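Local coordinates for repeat Five Residue (Rfr) protein or pentapeptide repeat protein (Cyanothece, PDB 2O6W) that is of unknown function but folds as a right-handed quadrilateral beta-helix built from pentapeptide repeats, at residues Asn24-Asn29 with Asn65-Gln70; Ser71-Ile76 with Thr86-Thr91; Asn80-Glu85 with Gly100-Gly105; Ala116-Ala121 with Glu134-Lys139; Asn122-Ile127 with Glu142-Thr147. All blocks are in the same frame, centred on the assembly; numbering follows the deposited sequence.

Contact 1: residues Asn24-Asn29 with Asn65-Gln70; sequences NLPREN and NANLYQ
Arg-27 reaches Gln-70 with two nitrogens of its guanidinium. NE donates to Gln-70 OE1 at 2.8 Å, and NH2 donates to the same Gln-70 OE1 at 3.1 Å. The oxygen sits in the guanidinium plane, while the amide plane is turned 38° from it. The other end of this amide is used too, since Gln-70 NE2 is hydrogen-bonded to Glu-90. The two side chains lie side by side and point the same way.

Asn-24 and Asn-67 also run side by side. Asn-67 ND2 donates to Asn-24 OD1 at 2.9 Å, and the N-H points almost straight at the oxygen (167°). With CG anti to the backbone N (chi1 178°), the Asn-67 amide lies beside Asn-24. Its OD1 accepts from Tyr-69 N at 3.1 Å, which makes an Asx turn, and has a weak bond from Asn-87 ND2. Pro-26 CB packs 3.5 Å from Asn-67 ND2.

The backbone adds two bonds. Leu-25 N donates to Asn-67 O at 2.9 Å, and Arg-27 N to Tyr-69 O at 2.7 Å. A water donates to both Glu-28 O and Gln-70 O. Leu-25 CB meets CD2 of the buried Leu-68 at 3.9 Å. Parallel backbones with a single bridge, an Asx turn and an inward leucine, Leu-68, are characteristic of stacked coils in a pentapeptide-repeat beta-helix.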
# COMPACT_ATOMS: atom_id res chain seq x y z
N ASN A 24 -6.28 -9.71 -7.40
CA ASN A 24 -5.91 -10.54 -6.26
C ASN A 24 -4.39 -10.68 -6.21
O ASN A 24 -3.81 -11.53 -6.88
CB ASN A 24 -6.55 -11.93 -6.39
CG ASN A 24 -6.47 -12.73 -5.11
OD1 ASN A 24 -6.87 -12.26 -4.05
ND2 ASN A 24 -5.96 -13.96 -5.21
N LEU A 25 -3.75 -9.82 -5.42
CA LEU A 25 -2.30 -9.86 -5.29
C LEU A 25 -1.86 -9.98 -3.83
O LEU A 25 -1.08 -9.16 -3.34
CB LEU A 25 -1.68 -8.62 -5.94
CG LEU A 25 -1.87 -8.54 -7.46
CD1 LEU A 25 -1.23 -7.27 -8.00
CD2 LEU A 25 -1.24 -9.77 -8.12
N PRO A 26 -2.37 -10.99 -3.11
CA PRO A 26 -1.97 -11.13 -1.71
C PRO A 26 -0.56 -11.71 -1.58
O PRO A 26 -0.07 -12.39 -2.49
CB PRO A 26 -3.03 -12.06 -1.14
CG PRO A 26 -3.34 -12.96 -2.30
CD PRO A 26 -3.42 -11.97 -3.45
N ARG A 27 0.07 -11.42 -0.45
CA ARG A 27 1.41 -11.92 -0.17
C ARG A 27 2.45 -11.63 -1.24
O ARG A 27 3.28 -12.48 -1.53
CB ARG A 27 1.33 -13.42 0.10
CG ARG A 27 0.62 -13.74 1.39
CD ARG A 27 0.30 -15.21 1.53
NE ARG A 27 -0.18 -15.49 2.88
CZ ARG A 27 -0.61 -16.67 3.29
NH1 ARG A 27 -0.64 -17.70 2.44
NH2 ARG A 27 -1.01 -16.83 4.55
N GLU A 28 2.40 -10.45 -1.84
CA GLU A 28 3.39 -10.09 -2.85
C GLU A 28 4.41 -9.14 -2.23
O GLU A 28 4.21 -8.59 -1.14
CB GLU A 28 2.72 -9.44 -4.06
CG GLU A 28 1.80 -10.37 -4.86
CD GLU A 28 2.54 -11.47 -5.62
OE1 GLU A 28 1.86 -12.34 -6.22
OE2 GLU A 28 3.79 -11.47 -5.63
N ASN A 29 5.53 -8.94 -2.92
CA ASN A 29 6.55 -8.05 -2.41
C ASN A 29 6.78 -6.87 -3.36
O ASN A 29 7.48 -6.99 -4.36
CB ASN A 29 7.85 -8.81 -2.19
CG ASN A 29 9.00 -7.91 -1.77
OD1 ASN A 29 8.78 -6.80 -1.27
ND2 ASN A 29 10.23 -8.39 -1.95
N ASN A 65 -11.15 -2.36 -3.99
CA ASN A 65 -11.61 -3.73 -3.81
C ASN A 65 -10.57 -4.77 -4.16
O ASN A 65 -10.89 -5.96 -4.31
CB ASN A 65 -12.87 -3.96 -4.66
CG ASN A 65 -14.02 -3.06 -4.25
OD1 ASN A 65 -14.65 -3.28 -3.21
ND2 ASN A 65 -14.28 -2.03 -5.04
N ALA A 66 -9.32 -4.35 -4.32
CA ALA A 66 -8.26 -5.30 -4.64
C ALA A 66 -7.82 -5.97 -3.35
O ALA A 66 -8.05 -5.44 -2.27
CB ALA A 66 -7.08 -4.58 -5.28
N ASN A 67 -7.20 -7.14 -3.46
CA ASN A 67 -6.72 -7.85 -2.29
C ASN A 67 -5.20 -7.83 -2.20
O ASN A 67 -4.51 -8.44 -3.02
CB ASN A 67 -7.21 -9.30 -2.30
CG ASN A 67 -6.69 -10.09 -1.11
OD1 ASN A 67 -6.48 -9.52 -0.03
ND2 ASN A 67 -6.49 -11.39 -1.28
N LEU A 68 -4.68 -7.14 -1.19
CA LEU A 68 -3.23 -7.05 -0.99
C LEU A 68 -2.82 -7.63 0.36
O LEU A 68 -1.74 -7.34 0.87
CB LEU A 68 -2.78 -5.59 -1.10
CG LEU A 68 -3.06 -4.99 -2.49
CD1 LEU A 68 -2.87 -3.48 -2.47
CD2 LEU A 68 -2.13 -5.64 -3.49
N TYR A 69 -3.69 -8.47 0.91
CA TYR A 69 -3.45 -9.11 2.20
C TYR A 69 -2.01 -9.60 2.38
O TYR A 69 -1.48 -10.31 1.53
CB TYR A 69 -4.42 -10.29 2.37
CG TYR A 69 -4.22 -11.06 3.65
CD1 TYR A 69 -4.45 -10.46 4.89
CD2 TYR A 69 -3.79 -12.38 3.63
CE1 TYR A 69 -4.25 -11.16 6.07
CE2 TYR A 69 -3.59 -13.09 4.81
CZ TYR A 69 -3.82 -12.48 6.03
OH TYR A 69 -3.62 -13.18 7.20
N GLN A 70 -1.40 -9.20 3.49
CA GLN A 70 -0.03 -9.57 3.84
C GLN A 70 1.04 -9.23 2.82
O GLN A 70 2.09 -9.86 2.80
CB GLN A 70 0.06 -11.06 4.16
CG GLN A 70 -0.64 -11.46 5.43
CD GLN A 70 -0.30 -12.88 5.86
OE1 GLN A 70 -0.36 -13.81 5.06
NE2 GLN A 70 0.06 -13.04 7.12
O HOH W 1 4.97 -9.96 1.66

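Contact 2: residues Ser71-Ile76 with Thr86-Thr91; sequences SDLSSI and TNLSET
Leu-73 and Leu-88 meet inside the right-handed quadrilateral beta-helix of the pentapeptide repeats, where inward leucines from different faces and coils fill the core. Leu-73 CD1 lies 4.0 Å from Leu-88 CD2, and the two side chains cross at about a right angle. Leu-88 also rests on Leu-68. No hydrogen bond joins the two segments, and the contact is mainly apolar and buried.

Ser-71 and Thr-91 form its second half. Ser-71 O lies 3.2 Å from Thr-91 CA in a CA-H...O contact. Thr-91 CB is 3.3 Å from the same Ser-71 O, and the methyl Thr-91 CG2 is 3.7 Å from it. Ser-71 OG turns to another partner, the backbone N of Glu-28.

Each segment carries its own turns. Leu-73 to Ile-76 and Leu-88 to Thr-91 are type II beta turns, as at the corners of this fold. An Asx turn leads into each. Asp-72 OD1 accepts from both N and OG of Ser-74, and Asn-87 OD1 from both N and OG of Ser-89. Two donors on one oxygen hold each of these groups in place. Thr-91 keeps OG1 between its backbone N and carbonyl carbon (chi1 56°). From there OG1 donates to Leu-88 O at 2.6 Å, whereas Thr-91 N is only weakly bonded to that oxygen.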
# COMPACT_ATOMS: atom_id res chain seq x y z
N SER A 71 0.78 -8.25 1.96
CA SER A 71 1.75 -7.85 0.96
C SER A 71 2.73 -6.81 1.51
O SER A 71 2.39 -6.04 2.41
CB SER A 71 1.04 -7.27 -0.26
OG SER A 71 0.55 -8.30 -1.11
N ASP A 72 3.96 -6.82 1.00
CA ASP A 72 4.96 -5.85 1.44
C ASP A 72 4.82 -4.65 0.49
O ASP A 72 4.96 -4.80 -0.73
CB ASP A 72 6.37 -6.44 1.34
CG ASP A 72 7.45 -5.53 1.96
OD1 ASP A 72 7.31 -4.28 1.89
OD2 ASP A 72 8.44 -6.07 2.50
N LEU A 73 4.55 -3.48 1.05
CA LEU A 73 4.39 -2.26 0.26
C LEU A 73 5.29 -1.17 0.83
O LEU A 73 5.01 0.03 0.67
CB LEU A 73 2.93 -1.80 0.30
CG LEU A 73 1.88 -2.87 -0.07
CD1 LEU A 73 0.47 -2.32 0.11
CD2 LEU A 73 2.10 -3.32 -1.50
N SER A 74 6.37 -1.56 1.49
CA SER A 74 7.26 -0.59 2.10
C SER A 74 7.80 0.45 1.11
O SER A 74 8.28 0.11 0.03
CB SER A 74 8.42 -1.30 2.83
OG SER A 74 9.09 -2.23 2.01
N SER A 75 7.70 1.72 1.49
CA SER A 75 8.17 2.84 0.68
C SER A 75 7.45 2.98 -0.66
O SER A 75 7.92 3.69 -1.55
CB SER A 75 9.68 2.70 0.43
OG SER A 75 10.39 2.70 1.66
N ILE A 76 6.31 2.33 -0.79
CA ILE A 76 5.55 2.40 -2.03
C ILE A 76 4.95 3.79 -2.23
O ILE A 76 4.69 4.52 -1.27
CB ILE A 76 4.41 1.37 -2.03
CG1 ILE A 76 4.00 1.04 -3.47
CG2 ILE A 76 3.22 1.92 -1.27
CD1 ILE A 76 3.21 -0.23 -3.58
N THR A 86 -10.29 -1.52 -0.27
CA THR A 86 -9.16 -2.38 -0.59
C THR A 86 -8.74 -3.16 0.65
O THR A 86 -8.82 -2.65 1.77
CB THR A 86 -7.96 -1.53 -1.06
OG1 THR A 86 -8.31 -0.82 -2.26
CG2 THR A 86 -6.74 -2.41 -1.34
N ASN A 87 -8.30 -4.40 0.46
CA ASN A 87 -7.86 -5.19 1.60
C ASN A 87 -6.36 -4.99 1.82
O ASN A 87 -5.54 -5.61 1.14
CB ASN A 87 -8.14 -6.69 1.40
CG ASN A 87 -7.74 -7.53 2.62
OD1 ASN A 87 -7.43 -6.99 3.68
ND2 ASN A 87 -7.75 -8.84 2.46
N LEU A 88 -6.00 -4.12 2.76
CA LEU A 88 -4.60 -3.85 3.06
C LEU A 88 -4.22 -4.39 4.43
O LEU A 88 -3.25 -3.92 5.03
CB LEU A 88 -4.32 -2.34 3.04
CG LEU A 88 -4.57 -1.65 1.70
CD1 LEU A 88 -4.61 -0.15 1.88
CD2 LEU A 88 -3.49 -2.07 0.70
N SER A 89 -4.97 -5.37 4.94
CA SER A 89 -4.66 -5.91 6.25
C SER A 89 -3.33 -6.66 6.30
O SER A 89 -2.95 -7.37 5.36
CB SER A 89 -5.79 -6.81 6.76
OG SER A 89 -6.07 -7.85 5.85
N GLU A 90 -2.62 -6.47 7.41
CA GLU A 90 -1.31 -7.08 7.64
C GLU A 90 -0.29 -6.76 6.55
O GLU A 90 0.62 -7.54 6.30
CB GLU A 90 -1.46 -8.59 7.82
CG GLU A 90 -2.37 -8.93 8.98
CD GLU A 90 -2.17 -10.33 9.51
OE1 GLU A 90 -2.98 -10.74 10.37
OE2 GLU A 90 -1.21 -11.01 9.09
N THR A 91 -0.44 -5.61 5.91
CA THR A 91 0.51 -5.21 4.89
C THR A 91 1.60 -4.37 5.53
O THR A 91 1.42 -3.80 6.61
CB THR A 91 -0.15 -4.35 3.77
OG1 THR A 91 -0.80 -3.21 4.35
CG2 THR A 91 -1.14 -5.19 2.99

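Contact 3: residues Asn80-Glu85 with Gly100-Gly105; sequences NAILVE and GANLQG
Leu-83 packs against Leu-103, the two side chains side by side and pointing the same way. Leu-83 CB begins 3.6 Å from Asn-102 O and 3.7 Å from Leu-103 CD2. Its CG is anti to the carbonyl carbon (chi1 -51°) and lies 4.2 Å from Leu-103 CD2. The tip CD1 comes closest, 3.4 Å from Leu-103 CD2, which is tight for two methyls. Leu-63 touches Leu-83 as well, and so extends the row.

The outer side is different. Val-84 CG2 lies 3.5 Å from Asn-102 ND2, a methyl against an amide. Asn-102 OD1 takes a weak bond from Gln-104 N and another from Asn-122 ND2.

Three backbone bonds set the register. Asn-102 N donates to Ala-81 O at 2.9 Å, and Leu-83 N to Asn-102 O at 2.8 Å. Glu-85 N gives the third, to Gln-104 O at 2.9 Å. Gly-100 and Gly-105 have positive phi, and at Gly-100 a side chain would run into Asn-80 ND2. The segments run 4° apart, with most residues paired twenty positions on. This is the coil-on-coil stacking of a pentapeptide-repeat beta-helix, with its leucine ladder inside.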
# COMPACT_ATOMS: atom_id res chain seq x y z
N ASN A 80 -2.32 10.06 -4.43
CA ASN A 80 -3.55 10.25 -5.17
C ASN A 80 -4.10 8.94 -5.74
O ASN A 80 -4.77 8.93 -6.77
CB ASN A 80 -3.32 11.26 -6.29
CG ASN A 80 -3.00 12.65 -5.76
OD1 ASN A 80 -2.36 13.46 -6.43
ND2 ASN A 80 -3.46 12.92 -4.54
N ALA A 81 -3.83 7.85 -5.05
CA ALA A 81 -4.30 6.54 -5.47
C ALA A 81 -5.71 6.28 -4.94
O ALA A 81 -6.10 6.83 -3.91
CB ALA A 81 -3.35 5.47 -4.98
N ILE A 82 -6.46 5.45 -5.64
CA ILE A 82 -7.82 5.11 -5.23
C ILE A 82 -7.76 3.71 -4.63
O ILE A 82 -7.43 2.74 -5.32
CB ILE A 82 -8.79 5.14 -6.44
CG1 ILE A 82 -8.76 6.53 -7.08
CG2 ILE A 82 -10.20 4.76 -6.00
CD1 ILE A 82 -9.50 6.64 -8.38
N LEU A 83 -8.09 3.60 -3.34
CA LEU A 83 -8.05 2.33 -2.64
C LEU A 83 -9.34 2.09 -1.85
O LEU A 83 -9.31 1.73 -0.68
CB LEU A 83 -6.85 2.31 -1.68
CG LEU A 83 -5.51 2.69 -2.32
CD1 LEU A 83 -4.46 2.90 -1.26
CD2 LEU A 83 -5.09 1.60 -3.28
N VAL A 84 -10.48 2.30 -2.51
CA VAL A 84 -11.77 2.12 -1.87
C VAL A 84 -12.08 0.66 -1.57
O VAL A 84 -12.12 -0.17 -2.47
CB VAL A 84 -12.90 2.71 -2.76
CG1 VAL A 84 -14.27 2.37 -2.19
CG2 VAL A 84 -12.73 4.22 -2.86
N GLU A 85 -12.31 0.36 -0.29
CA GLU A 85 -12.63 -1.00 0.14
C GLU A 85 -11.53 -2.00 -0.20
O GLU A 85 -11.80 -3.18 -0.40
CB GLU A 85 -13.94 -1.46 -0.49
CG GLU A 85 -15.17 -0.80 0.10
CD GLU A 85 -16.41 -0.97 -0.77
OE1 GLU A 85 -16.78 -2.12 -1.07
OE2 GLU A 85 -17.01 0.06 -1.16
N GLY A 100 -3.04 12.22 -0.21
CA GLY A 100 -4.27 12.38 -0.97
C GLY A 100 -4.94 11.08 -1.40
O GLY A 100 -5.87 11.11 -2.20
N ALA A 101 -4.48 9.96 -0.87
CA ALA A 101 -5.07 8.67 -1.22
C ALA A 101 -6.51 8.55 -0.74
O ALA A 101 -6.88 9.12 0.29
CB ALA A 101 -4.25 7.52 -0.65
N ASN A 102 -7.33 7.82 -1.48
CA ASN A 102 -8.71 7.62 -1.09
C ASN A 102 -8.83 6.20 -0.53
O ASN A 102 -8.91 5.24 -1.29
CB ASN A 102 -9.62 7.80 -2.30
CG ASN A 102 -11.09 7.62 -1.96
OD1 ASN A 102 -11.45 7.52 -0.79
ND2 ASN A 102 -11.94 7.58 -2.98
N LEU A 103 -8.83 6.09 0.79
CA LEU A 103 -8.92 4.79 1.46
C LEU A 103 -10.29 4.52 2.09
O LEU A 103 -10.39 3.78 3.07
CB LEU A 103 -7.83 4.69 2.53
CG LEU A 103 -6.38 4.70 2.03
CD1 LEU A 103 -5.49 5.41 3.04
CD2 LEU A 103 -5.92 3.28 1.80
N GLN A 104 -11.33 5.10 1.51
CA GLN A 104 -12.68 4.93 2.03
C GLN A 104 -13.11 3.48 2.16
O GLN A 104 -13.13 2.73 1.18
CB GLN A 104 -13.67 5.69 1.16
CG GLN A 104 -15.07 5.73 1.72
CD GLN A 104 -15.95 6.69 0.96
OE1 GLN A 104 -15.76 7.92 1.01
NE2 GLN A 104 -16.93 6.15 0.22
N GLY A 105 -13.45 3.09 3.38
CA GLY A 105 -13.89 1.74 3.65
C GLY A 105 -12.77 0.71 3.54
O GLY A 105 -13.03 -0.49 3.55

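Contact 4: residues Ala116-Ala121 with Glu134-Lys139; sequences ANLENA and EETHLK
His-137 and Asn-117 lie side by side on the outside of the pentapeptide-repeat beta-helix, one coil apart. His-137 ND1 donates to Asn-117 OD1 at 3.3 Å. The donor stands well above the carbonyl plane, and the oxygen lies at the ring edge. Glu-119 N reaches the same Asn-117 OD1 from the opposite face of the amide, at 3.1 Å, and closes an Asx turn. An alanine in place of Asn-117 would probably leave His-137 ND1 and Glu-119 N without this shared acceptor and let the imidazole turn more freely.

Glu-119 runs alongside the histidine. Its OE1 is 3.2 Å from His-137 CE1, with the carboxylate and ring planes 87° apart. This neighbouring charge would tend to favour a protonated imidazole. Glu-119 CG is anti to the backbone N (chi1 -167°) and the chain continues extended. Its OE2 makes a long salt bridge of 3.6 Å with Lys-139 NZ.

Behind these groups the backbones hold the spacing. His-137 N donates to Ala-116 O, and Asn-120 N to Lys-139 O at 3.0 Å. Leu-118 N donates to His-137 O. Leu-118 to Ala-121 is a type II beta turn. Thr-136 OG1 turns to Leu-113 O. On the inner side Leu-118 CD2 meets Leu-138 CD2 at 4.1 Å.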
# COMPACT_ATOMS: atom_id res chain seq x y z
N ALA A 116 4.84 6.29 7.53
CA ALA A 116 4.04 6.49 6.32
C ALA A 116 3.42 7.88 6.30
O ALA A 116 3.13 8.46 7.35
CB ALA A 116 2.95 5.43 6.22
N ASN A 117 3.23 8.41 5.10
CA ASN A 117 2.64 9.73 4.93
C ASN A 117 1.23 9.63 4.36
O ASN A 117 1.04 9.23 3.21
CB ASN A 117 3.50 10.57 3.98
CG ASN A 117 3.11 12.04 3.99
OD1 ASN A 117 2.02 12.40 4.45
ND2 ASN A 117 3.99 12.90 3.47
N LEU A 118 0.24 10.00 5.16
CA LEU A 118 -1.15 9.95 4.73
C LEU A 118 -1.82 11.31 4.67
O LEU A 118 -3.03 11.41 4.84
CB LEU A 118 -1.97 9.03 5.64
CG LEU A 118 -1.78 7.52 5.46
CD1 LEU A 118 -0.36 7.13 5.82
CD2 LEU A 118 -2.78 6.77 6.35
N GLU A 119 -1.05 12.37 4.42
CA GLU A 119 -1.61 13.72 4.37
C GLU A 119 -2.81 13.85 3.43
O GLU A 119 -2.76 13.43 2.27
CB GLU A 119 -0.55 14.74 3.97
CG GLU A 119 -0.97 16.19 4.21
CD GLU A 119 0.15 17.19 3.97
OE1 GLU A 119 1.29 16.93 4.44
OE2 GLU A 119 -0.09 18.24 3.34
N ASN A 120 -3.89 14.42 3.95
CA ASN A 120 -5.11 14.64 3.18
C ASN A 120 -5.77 13.36 2.70
O ASN A 120 -6.65 13.39 1.84
CB ASN A 120 -4.81 15.54 1.98
CG ASN A 120 -4.22 16.86 2.40
OD1 ASN A 120 -4.63 17.42 3.42
ND2 ASN A 120 -3.28 17.37 1.63
N ALA A 121 -5.34 12.23 3.24
CA ALA A 121 -5.92 10.97 2.84
C ALA A 121 -7.34 10.84 3.39
O ALA A 121 -7.65 11.39 4.45
CB ALA A 121 -5.06 9.83 3.33
N GLU A 134 3.34 4.70 14.46
CA GLU A 134 4.57 5.32 14.96
C GLU A 134 5.20 6.22 13.91
O GLU A 134 5.70 5.74 12.90
CB GLU A 134 5.58 4.25 15.39
CG GLU A 134 6.74 4.82 16.18
CD GLU A 134 7.81 3.79 16.50
OE1 GLU A 134 7.47 2.68 16.97
OE2 GLU A 134 9.01 4.10 16.28
N GLU A 135 5.18 7.52 14.18
CA GLU A 135 5.74 8.50 13.26
C GLU A 135 4.97 8.55 11.95
O GLU A 135 5.53 8.79 10.88
CB GLU A 135 7.22 8.19 12.98
CG GLU A 135 8.10 8.27 14.21
CD GLU A 135 9.49 7.73 13.95
OE1 GLU A 135 9.61 6.52 13.66
OE2 GLU A 135 10.46 8.52 14.03
N THR A 136 3.67 8.30 12.04
CA THR A 136 2.79 8.31 10.88
C THR A 136 2.19 9.71 10.74
O THR A 136 1.58 10.22 11.68
CB THR A 136 1.65 7.29 11.03
OG1 THR A 136 2.20 5.99 11.23
CG2 THR A 136 0.77 7.29 9.79
N HIS A 137 2.36 10.31 9.57
CA HIS A 137 1.85 11.65 9.31
C HIS A 137 0.36 11.59 8.96
O HIS A 137 -0.01 11.15 7.87
CB HIS A 137 2.63 12.27 8.15
CG HIS A 137 2.50 13.76 8.07
ND1 HIS A 137 2.64 14.46 6.89
CD2 HIS A 137 2.26 14.69 9.03
CE1 HIS A 137 2.49 15.75 7.12
NE2 HIS A 137 2.26 15.92 8.41
N LEU A 138 -0.49 12.03 9.88
CA LEU A 138 -1.93 11.99 9.66
C LEU A 138 -2.56 13.37 9.45
O LEU A 138 -3.77 13.53 9.59
CB LEU A 138 -2.63 11.29 10.81
CG LEU A 138 -2.30 9.81 11.01
CD1 LEU A 138 -3.03 9.32 12.25
CD2 LEU A 138 -2.71 9.00 9.78
N LYS A 139 -1.73 14.34 9.11
CA LYS A 139 -2.21 15.70 8.88
C LYS A 139 -3.28 15.78 7.79
O LYS A 139 -3.10 15.25 6.69
CB LYS A 139 -1.02 16.59 8.51
CG LYS A 139 -1.42 17.98 8.04
CD LYS A 139 -0.26 18.72 7.41
CE LYS A 139 -0.74 20.02 6.77
NZ LYS A 139 0.29 20.68 5.94

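Contact 5: residues Asn122-Ile127 with Glu142-Thr147; sequences NLRGAI and ETDKNT
Asn-122 and Glu-142 are joined by a single backbone bridge, CA to CA 4.8 Å, near the C-terminal end of the pentapeptide-repeat beta-helix. Leu-123 N donates to Glu-142 O at 2.8 Å. Beyond this the two backbones differ. Leu-123 to Ala-126 is a type II beta turn, as in the regular coils, whereas Asp-144 to Thr-147 is a type I turn. Here a side chain, that of Asp-144, bonds to the turn of the other segment. Its OD1 accepts from Gly-125 N at 2.9 Å, on the syn side, tilted out of the carboxylate plane. Thr-147 OG1 approaches from the same segment and lies 2.8 Å from Leu-123 O.

Arg-124 carries the outer charge pair. Its chain is extended from CG to NE and carries the guanidinium out to Glu-142. NH1 lies 2.6 Å and NH2 2.7 Å from Glu-142 OE1, an end-on salt bridge in which both nitrogens share one oxygen. NH2 meets the anti lone pair of Glu-142 OE1, while NH1 comes from above the carboxylate plane. The guanidinium and carboxylate planes are 87° apart. Glu-142 CB covers one face of the guanidinium. An alanine in place of Arg-124 would probably leave the Glu-142 carboxylate without its charged mate and uncover Glu-142 CB.

Asn-122 OD1 accepts from Arg-124 N, an Asx turn, and weakly from NH1. The side chain of Thr-143 comes within about 4 Å of a bound arsenic. Gly-125 has positive phi, and its CA lies 3.5 Å from Asn-146 CB.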
# COMPACT_ATOMS: atom_id res chain seq x y z
N ASN A 122 -8.19 10.13 2.66
CA ASN A 122 -9.57 9.90 3.09
C ASN A 122 -9.71 8.55 3.79
O ASN A 122 -9.60 7.50 3.15
CB ASN A 122 -10.52 9.96 1.89
CG ASN A 122 -11.96 9.64 2.27
OD1 ASN A 122 -12.33 9.74 3.45
ND2 ASN A 122 -12.78 9.28 1.29
N LEU A 123 -9.95 8.57 5.09
CA LEU A 123 -10.10 7.36 5.88
C LEU A 123 -11.52 7.11 6.36
O LEU A 123 -11.73 6.42 7.36
CB LEU A 123 -9.16 7.39 7.09
CG LEU A 123 -7.69 7.07 6.85
CD1 LEU A 123 -7.13 7.96 5.75
CD2 LEU A 123 -6.93 7.28 8.14
N ARG A 124 -12.50 7.66 5.64
CA ARG A 124 -13.90 7.48 6.01
C ARG A 124 -14.31 6.02 5.94
O ARG A 124 -14.19 5.38 4.90
CB ARG A 124 -14.82 8.27 5.08
CG ARG A 124 -14.78 9.77 5.27
CD ARG A 124 -15.81 10.45 4.38
NE ARG A 124 -15.77 11.90 4.56
CZ ARG A 124 -14.89 12.70 3.97
NH1 ARG A 124 -13.97 12.21 3.15
NH2 ARG A 124 -14.92 14.01 4.22
N GLY A 125 -14.81 5.49 7.06
CA GLY A 125 -15.24 4.11 7.09
C GLY A 125 -14.12 3.10 7.08
O GLY A 125 -14.36 1.89 7.16
N ALA A 126 -12.88 3.57 6.97
CA ALA A 126 -11.73 2.68 6.95
C ALA A 126 -11.50 2.05 8.31
O ALA A 126 -11.82 2.66 9.33
CB ALA A 126 -10.49 3.44 6.53
N ILE A 127 -10.98 0.83 8.35
CA ILE A 127 -10.73 0.20 9.64
C ILE A 127 -9.22 0.16 9.92
O ILE A 127 -8.46 -0.44 9.17
CB ILE A 127 -11.43 -1.23 9.73
CG1 ILE A 127 -10.39 -2.34 9.80
CG2 ILE A 127 -12.40 -1.43 8.57
CD1 ILE A 127 -10.00 -2.67 11.21
N GLU A 142 -9.32 12.63 6.62
CA GLU A 142 -10.76 12.77 6.79
C GLU A 142 -11.30 11.49 7.41
O GLU A 142 -10.89 10.39 7.03
CB GLU A 142 -11.42 13.01 5.43
CG GLU A 142 -10.82 14.17 4.64
CD GLU A 142 -11.31 14.22 3.19
OE1 GLU A 142 -12.54 14.38 2.98
OE2 GLU A 142 -10.47 14.12 2.26
N THR A 143 -12.21 11.62 8.37
CA THR A 143 -12.79 10.46 9.03
C THR A 143 -14.28 10.66 9.27
O THR A 143 -14.83 11.69 8.91
CB THR A 143 -12.10 10.18 10.39
OG1 THR A 143 -12.19 11.34 11.22
CG2 THR A 143 -10.64 9.81 10.18
N ASP A 144 -14.92 9.67 9.86
CA ASP A 144 -16.34 9.76 10.15
C ASP A 144 -16.69 8.76 11.25
O ASP A 144 -15.81 8.08 11.77
CB ASP A 144 -17.17 9.49 8.90
CG ASP A 144 -16.94 8.11 8.32
OD1 ASP A 144 -16.18 7.31 8.93
OD2 ASP A 144 -17.51 7.81 7.25
N LYS A 145 -17.97 8.67 11.59
CA LYS A 145 -18.39 7.75 12.64
C LYS A 145 -18.10 6.30 12.28
O LYS A 145 -18.01 5.44 13.15
CB LYS A 145 -19.88 7.93 12.93
CG LYS A 145 -20.79 7.60 11.75
CD LYS A 145 -22.26 7.64 12.14
CE LYS A 145 -23.15 7.28 10.96
NZ LYS A 145 -24.60 7.33 11.31
N ASN A 146 -17.94 6.03 10.98
CA ASN A 146 -17.67 4.68 10.49
C ASN A 146 -16.19 4.28 10.58
O ASN A 146 -15.86 3.10 10.51
CB ASN A 146 -18.15 4.55 9.05
CG ASN A 146 -19.66 4.66 8.93
OD1 ASN A 146 -20.17 5.39 8.08
ND2 ASN A 146 -20.37 3.92 9.77
N THR A 147 -15.31 5.27 10.72
CA THR A 147 -13.88 5.03 10.83
C THR A 147 -13.63 4.32 12.16
O THR A 147 -14.04 4.81 13.21
CB THR A 147 -13.08 6.36 10.83
OG1 THR A 147 -13.28 7.04 9.58
CG2 THR A 147 -11.60 6.11 11.05

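After helix 2-10, contact 1 closes the longest loop of the set, joining 24-29 to 65-70 across 35 intervening residues. The chain then enters contacts 2 to 5, which close shorter loops of 9 to 14 residues. Contacts 2 and 3 cross, because 80-85 precedes 86-91 and pairs with 100-105. Contacts 4 and 5 cross in the same way, with 122-127 lying between the segments of contact 4. None nests in another. Neighbours touch: Glu-28 O with Asp-72 N between contacts 1 and 2, Gly-105 N with Arg-124 O between contacts 3 and 5. Contacts 1 and 4 lie on opposite sides of the chain's centre. Together the five contacts tie coils of one solenoid to their neighbours.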